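Local structure of genome polyprotein (Rhinovirus C, 6KU8) at residues 154-157 with 158-161; 166-169 with 170-173. The protein includes the 3C cysteine protease, which probably cleaves the viral polyprotein and binds the inhibitor rupintrivir. All coordinates share one frame; numbering follows the deposited sequence.

Contact 1: 154-157 with 158-161; sequences IANT and GNIV
A tight beta hairpin joins strands 153-156 and 159-167, and its type II turn, running from Asn-156 to Asn-159, places those two asparagines opposite each other as an antiparallel hydrogen-bonded pair. Their backbones bond both ways: Asn-156 N donates to Asn-159 O at 3.1 Å, and Asn-159 N donates to Asn-156 O at 3.0 Å.

The side chains add a bond of their own. Asn-159 ND2 reaches a lone pair of Asn-156 OD1, 2.9 Å away, in the plane of that carbonyl, although the two amides are turned 61° from each other. Asn-156 takes part because its CG sits between the backbone N and the carbonyl carbon (chi1 63°), which swings OD1 toward the returning strand. With OD1 engaged there, ND2 of the same amide bonds to Asn-102 O and so ties the turn to strand 100-107. Gly-158 occupies the third position of the turn with a positive phi of 77°, a backbone conformation that favours glycine.

Farther from the turn, Val-161 N bonds to Ile-154 O at 3.0 Å, and Val-161 CG1 lies 3.9 Å from Ile-154 CG2, an apolar contact between obliquely crossing side chains. Ala-155 and Ile-160 form the intervening non-hydrogen-bonded pair, directed to the face where Ile-160 meets Phe-9 and Leu-13 of helix 8-17. The result is a two-residue beta hairpin closed by a type II turn, set in the antiparallel sheet of a chymotrypsin-like protease.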
loop_
_atom_site.group_PDB
_atom_site.type_symbol
_atom_site.label_atom_id
_atom_site.label_comp_id
_atom_site.label_asym_id
_atom_site.label_seq_id
_atom_site.Cartn_x
_atom_site.Cartn_y
_atom_site.Cartn_z
ATOM N N ILE A 154 -2.204 -1.822 -5.710
ATOM C CA ILE A 154 -3.145 -1.583 -6.783
ATOM C C ILE A 154 -2.282 -1.120 -7.959
ATOM O O ILE A 154 -1.733 -0.057 -7.912
ATOM C CB ILE A 154 -4.199 -0.535 -6.442
ATOM C CG1 ILE A 154 -4.992 -0.904 -5.190
ATOM C CG2 ILE A 154 -5.080 -0.266 -7.644
ATOM C CD1 ILE A 154 -5.705 -2.194 -5.211
ATOM N N ALA A 155 -2.208 -1.951 -8.983
ATOM C CA ALA A 155 -1.359 -1.710 -10.131
ATOM C C ALA A 155 -1.613 -2.533 -11.372
ATOM O O ALA A 155 -2.385 -3.451 -11.343
ATOM C CB ALA A 155 0.070 -1.980 -9.735
ATOM N N ASN A 156 -0.979 -2.114 -12.459
ATOM C CA ASN A 156 -0.914 -2.919 -13.678
ATOM C C ASN A 156 0.416 -2.584 -14.344
ATOM O O ASN A 156 1.244 -1.886 -13.759
ATOM C CB ASN A 156 -2.147 -2.684 -14.566
ATOM C CG ASN A 156 -2.260 -1.244 -15.067
ATOM O OD1 ASN A 156 -1.286 -0.494 -15.068
ATOM N ND2 ASN A 156 -3.458 -0.859 -15.491
ATOM N N THR A 157 0.642 -3.080 -15.557
ATOM C CA THR A 157 1.964 -2.916 -16.170
ATOM C C THR A 157 2.386 -1.447 -16.200
ATOM O O THR A 157 1.712 -0.603 -16.803
ATOM C CB THR A 157 1.970 -3.510 -17.583
ATOM O OG1 THR A 157 1.637 -4.899 -17.505
ATOM C CG2 THR A 157 3.357 -3.377 -18.230
ATOM N N GLY A 158 3.480 -1.140 -15.499
ATOM C CA GLY A 158 4.056 0.188 -15.464
ATOM C C GLY A 158 3.353 1.220 -14.603
ATOM O O GLY A 158 3.796 2.367 -14.572
ATOM N N ASN A 159 2.272 0.880 -13.906
ATOM C CA ASN A 159 1.542 1.883 -13.129
ATOM C C ASN A 159 1.299 1.348 -11.722
ATOM O O ASN A 159 0.550 0.382 -11.547
ATOM C CB ASN A 159 0.216 2.235 -13.802
ATOM C CG ASN A 159 0.383 2.699 -15.236
ATOM O OD1 ASN A 159 1.112 3.636 -15.499
ATOM N ND2 ASN A 159 -0.332 2.062 -16.162
ATOM N N ILE A 160 1.918 1.961 -10.723
ATOM C CA ILE A 160 1.800 1.511 -9.332
ATOM C C ILE A 160 1.099 2.634 -8.578
ATOM O O ILE A 160 1.705 3.672 -8.287
ATOM C CB ILE A 160 3.161 1.163 -8.708
ATOM C CG1 ILE A 160 3.905 0.117 -9.560
ATOM C CG2 ILE A 160 2.965 0.642 -7.266
ATOM C CD1 ILE A 160 5.354 -0.077 -9.152
ATOM N N VAL A 161 -0.171 2.426 -8.259
ATOM C CA VAL A 161 -1.100 3.533 -8.136
ATOM C C VAL A 161 -1.690 3.687 -6.739
ATOM O O VAL A 161 -2.103 4.805 -6.379
ATOM C CB VAL A 161 -2.195 3.354 -9.210
ATOM C CG1 VAL A 161 -3.594 3.216 -8.651
ATOM C CG2 VAL A 161 -2.049 4.381 -10.329
#

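Contact 2: 166-169 with 170-173; sequences GGNG and RVGY. With AG7 (4-{2-(4-fluoro-benzyl)-6-methyl-5-[(5-methyl-isoxazole-3-carbonyl)-amino]-4-oxo-heptanoylamino}-5-(2-oxo-pyrrolidin-3-yl)-pentanoic acid ethyl ester), chain B.
The inhibitor pocket is bordered by the hairpin of strands 159-167 and 172-176, in which Gly-166 and Gly-167 carry bonds in two directions. Toward the partner strand, Gly-166 pairs with Tyr-173: Tyr-173 N donates to Gly-166 O at 2.8 Å, and Gly-166 N donates to Tyr-173 O at 3.2 Å. Toward rupintrivir, Gly-167 N bonds to O03 of the inhibitor and Gly-167 O accepts from its N58, each at 3.3 Å.

The peptide-like inhibitor thus lies against Gly-167 as an added strand would, the beta-type recognition by which chymotrypsin-like proteases, 3C enzymes among them, hold a substrate chain. The side-chain-free backbone lies directly against the inhibitor, with Gly-166 CA 3.5 Å from its O03, while Gly-167 CA rests against Val-171 O. The Tyr-173 ring lies alongside the glycines, its edge near Gly-166 C and Gly-167 N, with CD2 3.6 Å from Gly-166 C.

Beyond the paired strands, the loop is organised by Asn-168. With chi1 at 74° its amide folds back over the loop, which lets OD1 accept two backbone N-H bonds. Val-171 N approaches OD1 nearly in line with the carbonyl at 2.9 Å, whereas Arg-170 N comes from above the carbonyl plane. Val-171 CG2 packs 3.4 Å from the same oxygen. A longer bond, from Asn-168 N to Val-171 O at 3.3 Å, closes the loop, and a water donates to Val-171 O while receiving a weak bond from Gly-169 N. On the far side of the hairpin, Gly-172 bonds through its backbone to Tyr-141 of strand 138-141.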
loop_
_atom_site.group_PDB
_atom_site.type_symbol
_atom_site.label_atom_id
_atom_site.label_comp_id
_atom_site.label_asym_id
_atom_site.label_seq_id
_atom_site.Cartn_x
_atom_site.Cartn_y
_atom_site.Cartn_z
ATOM N N GLY A 166 -8.925 -0.087 2.721
ATOM C CA GLY A 166 -10.222 -0.338 3.334
ATOM C C GLY A 166 -11.272 -0.799 2.347
ATOM O O GLY A 166 -11.029 -0.902 1.141
ATOM N N GLY A 167 -12.449 -1.102 2.886
ATOM C CA GLY A 167 -13.578 -1.509 2.061
ATOM C C GLY A 167 -14.807 -1.710 2.923
ATOM O O GLY A 167 -14.743 -1.674 4.153
ATOM N N ASN A 168 -15.941 -1.931 2.251
ATOM C CA ASN A 168 -17.225 -2.045 2.937
ATOM C C ASN A 168 -17.993 -3.292 2.506
ATOM O O ASN A 168 -19.222 -3.346 2.656
ATOM C CB ASN A 168 -18.080 -0.787 2.714
ATOM C CG ASN A 168 -18.669 -0.711 1.310
ATOM O OD1 ASN A 168 -18.205 -1.385 0.390
ATOM N ND2 ASN A 168 -19.715 0.106 1.147
ATOM N N GLY A 169 -17.302 -4.298 1.978
ATOM C CA GLY A 169 -17.960 -5.471 1.441
ATOM C C GLY A 169 -18.386 -5.348 -0.006
ATOM O O GLY A 169 -18.598 -6.369 -0.668
ATOM N N ARG A 170 -18.522 -4.137 -0.513
ATOM C CA ARG A 170 -18.915 -3.916 -1.899
ATOM C C ARG A 170 -17.822 -3.240 -2.717
ATOM O O ARG A 170 -17.603 -3.609 -3.867
ATOM C CB ARG A 170 -20.209 -3.074 -1.958
ATOM C CG ARG A 170 -21.449 -3.779 -1.406
ATOM C CD ARG A 170 -21.728 -5.035 -2.201
ATOM N NE ARG A 170 -21.818 -4.689 -3.620
ATOM C CZ ARG A 170 -21.373 -5.440 -4.627
ATOM N NH1 ARG A 170 -20.795 -6.615 -4.399
ATOM N NH2 ARG A 170 -21.509 -4.999 -5.872
ATOM N N VAL A 171 -17.118 -2.261 -2.152
ATOM C CA VAL A 171 -16.071 -1.537 -2.862
ATOM C C VAL A 171 -14.800 -1.559 -2.024
ATOM O O VAL A 171 -14.811 -1.889 -0.836
ATOM C CB VAL A 171 -16.463 -0.085 -3.166
ATOM C CG1 VAL A 171 -17.742 -0.030 -4.024
ATOM C CG2 VAL A 171 -16.624 0.681 -1.860
ATOM N N GLY A 172 -13.694 -1.181 -2.659
ATOM C CA GLY A 172 -12.424 -1.048 -1.980
ATOM C C GLY A 172 -11.895 0.366 -2.127
ATOM O O GLY A 172 -12.161 1.041 -3.120
ATOM N N TYR A 173 -11.151 0.812 -1.116
ATOM C CA TYR A 173 -10.521 2.126 -1.093
ATOM C C TYR A 173 -9.015 1.917 -1.040
ATOM O O TYR A 173 -8.522 1.139 -0.217
ATOM C CB TYR A 173 -10.969 2.968 0.118
ATOM C CG TYR A 173 -12.469 3.016 0.314
ATOM C CD1 TYR A 173 -13.246 3.938 -0.357
ATOM C CD2 TYR A 173 -13.099 2.131 1.174
ATOM C CE1 TYR A 173 -14.630 3.988 -0.177
ATOM C CE2 TYR A 173 -14.480 2.149 1.351
ATOM C CZ TYR A 173 -15.236 3.081 0.676
ATOM O OH TYR A 173 -16.594 3.113 0.868
HETATM C C01 AG7 B . -12.215 -0.691 7.268
HETATM C C02 AG7 B . -11.103 -0.713 8.303
HETATM O O03 AG7 B . -12.132 -1.097 6.144
HETATM C C04 AG7 B . -9.701 -0.886 7.734
HETATM C C05 AG7 B . -8.803 -0.454 8.881
HETATM C C06 AG7 B . -8.712 1.078 8.954
HETATM C C07 AG7 B . -8.398 1.809 7.819
HETATM C C08 AG7 B . -8.316 3.190 7.880
HETATM C C09 AG7 B . -8.553 3.856 9.077
HETATM C C10 AG7 B . -8.870 3.130 10.217
HETATM C C11 AG7 B . -8.950 1.744 10.157
HETATM N N12 AG7 B . -8.940 -2.829 6.146
HETATM C C13 AG7 B . -8.974 -4.279 5.887
HETATM C C14 AG7 B . -9.559 -4.390 4.489
HETATM C C15 AG7 B . -11.105 -4.085 4.525
HETATM C C16 AG7 B . -11.750 -4.574 3.129
HETATM N N17 AG7 B . -12.927 -5.123 3.384
HETATM O O18 AG7 B . -11.247 -4.448 2.065
HETATM C C19 AG7 B . -7.693 -5.111 6.027
HETATM C C20 AG7 B . -6.776 -4.530 7.114
HETATM C C21 AG7 B . -7.145 -5.446 8.259
HETATM O O22 AG7 B . -7.244 -4.967 9.562
HETATM O O23 AG7 B . -7.387 -6.574 7.995
HETATM C C47 AG7 B . -9.594 -2.362 7.357
HETATM O O48 AG7 B . -10.084 -3.171 8.070
HETATM C C50 AG7 B . -7.649 -5.969 10.445
HETATM C C53 AG7 B . -7.386 -5.485 11.870
HETATM C C57 AG7 B . -13.469 -0.080 7.864
HETATM N N58 AG7 B . -14.423 0.128 6.844
HETATM C C59 AG7 B . -15.272 1.264 6.949
HETATM O O60 AG7 B . -15.261 2.088 7.810
HETATM C C78 AG7 B . -14.109 -1.032 8.877
HETATM C C81 AG7 B . -15.259 -0.390 9.664
HETATM F F1 AG7 B . -8.476 5.223 9.126
HETATM C C82 AG7 B . -14.600 -2.287 8.147
HETATM C C83 AG7 B . -13.190 -5.088 4.880
HETATM C C84 AG7 B . -11.748 -4.763 5.490
HETATM C C1 AG7 B . -16.215 1.250 5.806
HETATM O O HOH W 1 -15.102 -4.454 0.256
#

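Overall arrangement
Contacts 1 and 2 come in series along the chain, and strand 159-167 supplies an arm to both: it leaves the turn of contact 1 and ends in the loop of contact 2. Their centres are 19 Å apart and their nearest atoms about 6 Å, without touching. Strand 159-167 lies between 153-156 and 172-176 in one antiparallel sheet and pairs with both, the two turns at opposite ends of it. Contact 1 does not touch the inhibitor, the side chain of Ile-154 being about 9 Å from it, whereas contact 2 borders the pocket. Between them, His-164 also bonds the inhibitor, consistent with one antiparallel meander both building the sheet and lining the pocket.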